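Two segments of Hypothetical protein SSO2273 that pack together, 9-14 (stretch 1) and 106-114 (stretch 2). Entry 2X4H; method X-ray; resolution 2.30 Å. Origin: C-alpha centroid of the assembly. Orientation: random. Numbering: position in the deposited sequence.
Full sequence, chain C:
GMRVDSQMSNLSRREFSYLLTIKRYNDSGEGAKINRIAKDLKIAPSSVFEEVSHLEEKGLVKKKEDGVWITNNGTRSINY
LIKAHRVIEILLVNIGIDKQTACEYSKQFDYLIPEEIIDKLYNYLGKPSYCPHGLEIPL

Stretch 1 9-14: SNLSRR
Stretch 2, residues 106-114: SKQFDYLIP

A single nitrogen, Arg 13 NH2, lies 2.6 Å from both Asp 110 OD1 and Asp 110 OD2, forming a salt bridge in which OD1 sits at the edge of the guanidinium, near its plane; its hydrogen bond to OD2 is weak (128°). Arg 13 has the largest covered area of any residue in this contact. Over one guanidinium face lies the aliphatic part of Lys 107, with Arg 13 NH2 3.4 Å from Lys 107 CG. The principle is general: a guanidinium is polar round its rim and flat on its faces, so it can pair with an acid and still rest against methylenes. The end of Lys 107 leads away from stretch 1. To reach this site Arg 13, whose CA-to-CB bond points toward stretch 2, takes chi1 t, chi2 p, chi3 p and chi4 -171°. Asp 110 adopts chi1 p, and its OD1 also accepts a weak hydrogen bond from Tyr 111 N at 2.6 Å.

The backbones run in opposite senses, Ser 9 CA lying 5.1 Å from Pro 114 CA and Ser 12 CA 6.2 Å from Tyr 111 CA. Stretch 1 is left-handed at Asn 10 (phi/psi 41/56), extended at Leu 11 (-154/119) and Ser 12 (-85/169), then helical at Arg 13; Ser 12 is the N-cap, its side chain (chi1 p) capping a backbone nitrogen just beyond the stretch. Stretch 2 leaves a helix, breaks at Phe 109 (-149/-11), returns to helical torsions at 110-112 without the regular bonds, and opens at Ile 113 (-78/127).

At the other end, Ser 9 N makes two weak hydrogen bonds, to Tyr 111 O at 3.2 Å and Ile 113 O at 3.3 Å. Between these polar sites Tyr 111 (chi1 p, chi2 101°) points toward stretch 1, its CB 3.6 Å from Leu 11 O and its CD1 4.3 Å from Ser 12 CA, so the tyrosine packs against backbone.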

# COMPACT_ATOMS: atom_id res chain seq x y z
N SER C 9 13.14 -8.14 -2.93
CA SER C 9 13.18 -6.66 -3.09
C SER C 9 11.78 -6.03 -3.07
O SER C 9 11.31 -5.53 -4.11
CB SER C 9 13.89 -6.27 -4.38
OG SER C 9 13.96 -4.88 -4.53
N ASN C 10 11.14 -6.04 -1.90
CA ASN C 10 9.87 -5.32 -1.66
C ASN C 10 8.90 -5.41 -2.83
O ASN C 10 8.48 -4.41 -3.41
CB ASN C 10 10.16 -3.85 -1.32
CG ASN C 10 8.99 -3.18 -0.61
OD1 ASN C 10 8.54 -3.64 0.45
ND2 ASN C 10 8.51 -2.08 -1.17
N LEU C 11 8.59 -6.64 -3.21
CA LEU C 11 7.63 -6.94 -4.26
C LEU C 11 7.11 -8.31 -3.93
O LEU C 11 7.89 -9.26 -3.87
CB LEU C 11 8.25 -6.97 -5.66
CG LEU C 11 7.29 -7.34 -6.81
CD1 LEU C 11 6.30 -6.20 -7.12
CD2 LEU C 11 8.03 -7.73 -8.09
N SER C 12 5.82 -8.44 -3.68
CA SER C 12 5.32 -9.72 -3.26
C SER C 12 5.05 -10.57 -4.49
O SER C 12 5.03 -10.11 -5.63
CB SER C 12 4.05 -9.58 -2.38
OG SER C 12 2.89 -9.40 -3.18
N ARG C 13 4.81 -11.83 -4.22
CA ARG C 13 4.46 -12.80 -5.22
C ARG C 13 3.11 -12.47 -5.88
O ARG C 13 2.96 -12.61 -7.09
CB ARG C 13 4.45 -14.16 -4.53
CG ARG C 13 3.89 -15.31 -5.31
CD ARG C 13 4.85 -15.86 -6.28
NE ARG C 13 6.14 -16.22 -5.69
CZ ARG C 13 7.17 -16.56 -6.44
NH1 ARG C 13 7.04 -16.59 -7.76
NH2 ARG C 13 8.32 -16.84 -5.89
N ARG C 14 2.14 -12.02 -5.09
CA ARG C 14 0.85 -11.62 -5.65
C ARG C 14 0.98 -10.39 -6.54
O ARG C 14 0.35 -10.32 -7.58
CB ARG C 14 -0.14 -11.33 -4.54
CG ARG C 14 -0.61 -12.57 -3.83
CD ARG C 14 -1.06 -12.25 -2.41
NE ARG C 14 -1.57 -13.43 -1.73
CZ ARG C 14 -0.81 -14.39 -1.20
NH1 ARG C 14 0.51 -14.30 -1.24
NH2 ARG C 14 -1.37 -15.43 -0.61
N SER C 106 12.02 -22.42 -3.48
CA SER C 106 12.44 -21.08 -3.87
C SER C 106 11.28 -20.06 -3.75
O SER C 106 11.47 -18.93 -3.27
CB SER C 106 13.03 -21.12 -5.29
OG SER C 106 13.47 -19.82 -5.72
N LYS C 107 10.08 -20.47 -4.13
CA LYS C 107 8.93 -19.54 -4.10
C LYS C 107 8.61 -19.08 -2.67
O LYS C 107 8.09 -17.99 -2.49
CB LYS C 107 7.68 -20.14 -4.76
CG LYS C 107 7.74 -20.16 -6.28
CD LYS C 107 6.43 -20.67 -6.91
CE LYS C 107 6.56 -20.75 -8.43
NZ LYS C 107 5.87 -21.94 -9.00
N GLN C 108 8.96 -19.88 -1.67
CA GLN C 108 8.70 -19.49 -0.28
C GLN C 108 9.57 -18.34 0.25
O GLN C 108 9.27 -17.81 1.30
CB GLN C 108 8.81 -20.71 0.65
CG GLN C 108 7.71 -21.73 0.41
CD GLN C 108 7.87 -22.99 1.23
OE1 GLN C 108 8.09 -22.93 2.44
NE2 GLN C 108 7.75 -24.15 0.57
N PHE C 109 10.66 -17.97 -0.42
CA PHE C 109 11.50 -16.87 0.08
C PHE C 109 12.23 -16.03 -0.98
O PHE C 109 12.78 -14.98 -0.64
CB PHE C 109 12.51 -17.39 1.11
CG PHE C 109 13.51 -18.37 0.57
CD1 PHE C 109 14.78 -17.95 0.19
CD2 PHE C 109 13.18 -19.72 0.46
CE1 PHE C 109 15.72 -18.87 -0.32
CE2 PHE C 109 14.11 -20.64 -0.05
CZ PHE C 109 15.38 -20.21 -0.44
N ASP C 110 12.24 -16.48 -2.24
CA ASP C 110 12.90 -15.72 -3.31
C ASP C 110 12.57 -14.24 -3.29
O ASP C 110 13.47 -13.43 -3.40
CB ASP C 110 12.63 -16.31 -4.71
CG ASP C 110 11.17 -16.56 -5.00
OD1 ASP C 110 10.26 -15.98 -4.33
OD2 ASP C 110 10.91 -17.35 -5.95
N TYR C 111 11.29 -13.90 -3.13
CA TYR C 111 10.80 -12.51 -3.15
C TYR C 111 11.26 -11.66 -1.95
O TYR C 111 11.10 -10.45 -1.96
CB TYR C 111 9.25 -12.49 -3.23
CG TYR C 111 8.55 -13.03 -1.98
CD1 TYR C 111 8.01 -12.16 -1.03
CD2 TYR C 111 8.45 -14.40 -1.74
CE1 TYR C 111 7.39 -12.63 0.12
CE2 TYR C 111 7.84 -14.89 -0.58
CZ TYR C 111 7.30 -13.99 0.34
OH TYR C 111 6.69 -14.45 1.48
N LEU C 112 11.83 -12.29 -0.92
CA LEU C 112 12.33 -11.55 0.25
C LEU C 112 13.83 -11.23 0.17
O LEU C 112 14.33 -10.44 0.96
CB LEU C 112 12.01 -12.34 1.54
CG LEU C 112 10.50 -12.31 1.82
CD1 LEU C 112 10.02 -13.53 2.60
CD2 LEU C 112 10.05 -11.00 2.52
N ILE C 113 14.55 -11.84 -0.77
CA ILE C 113 16.01 -11.67 -0.81
C ILE C 113 16.35 -10.32 -1.44
O ILE C 113 15.86 -10.01 -2.51
CB ILE C 113 16.72 -12.80 -1.62
CG1 ILE C 113 16.38 -14.20 -1.07
CG2 ILE C 113 18.22 -12.64 -1.55
CD1 ILE C 113 16.70 -14.38 0.37
N PRO C 114 17.17 -9.50 -0.75
CA PRO C 114 17.70 -8.24 -1.29
C PRO C 114 18.58 -8.38 -2.55
O PRO C 114 19.27 -9.41 -2.74
CB PRO C 114 18.55 -7.69 -0.16
CG PRO C 114 17.99 -8.31 1.08
CD PRO C 114 17.51 -9.66 0.68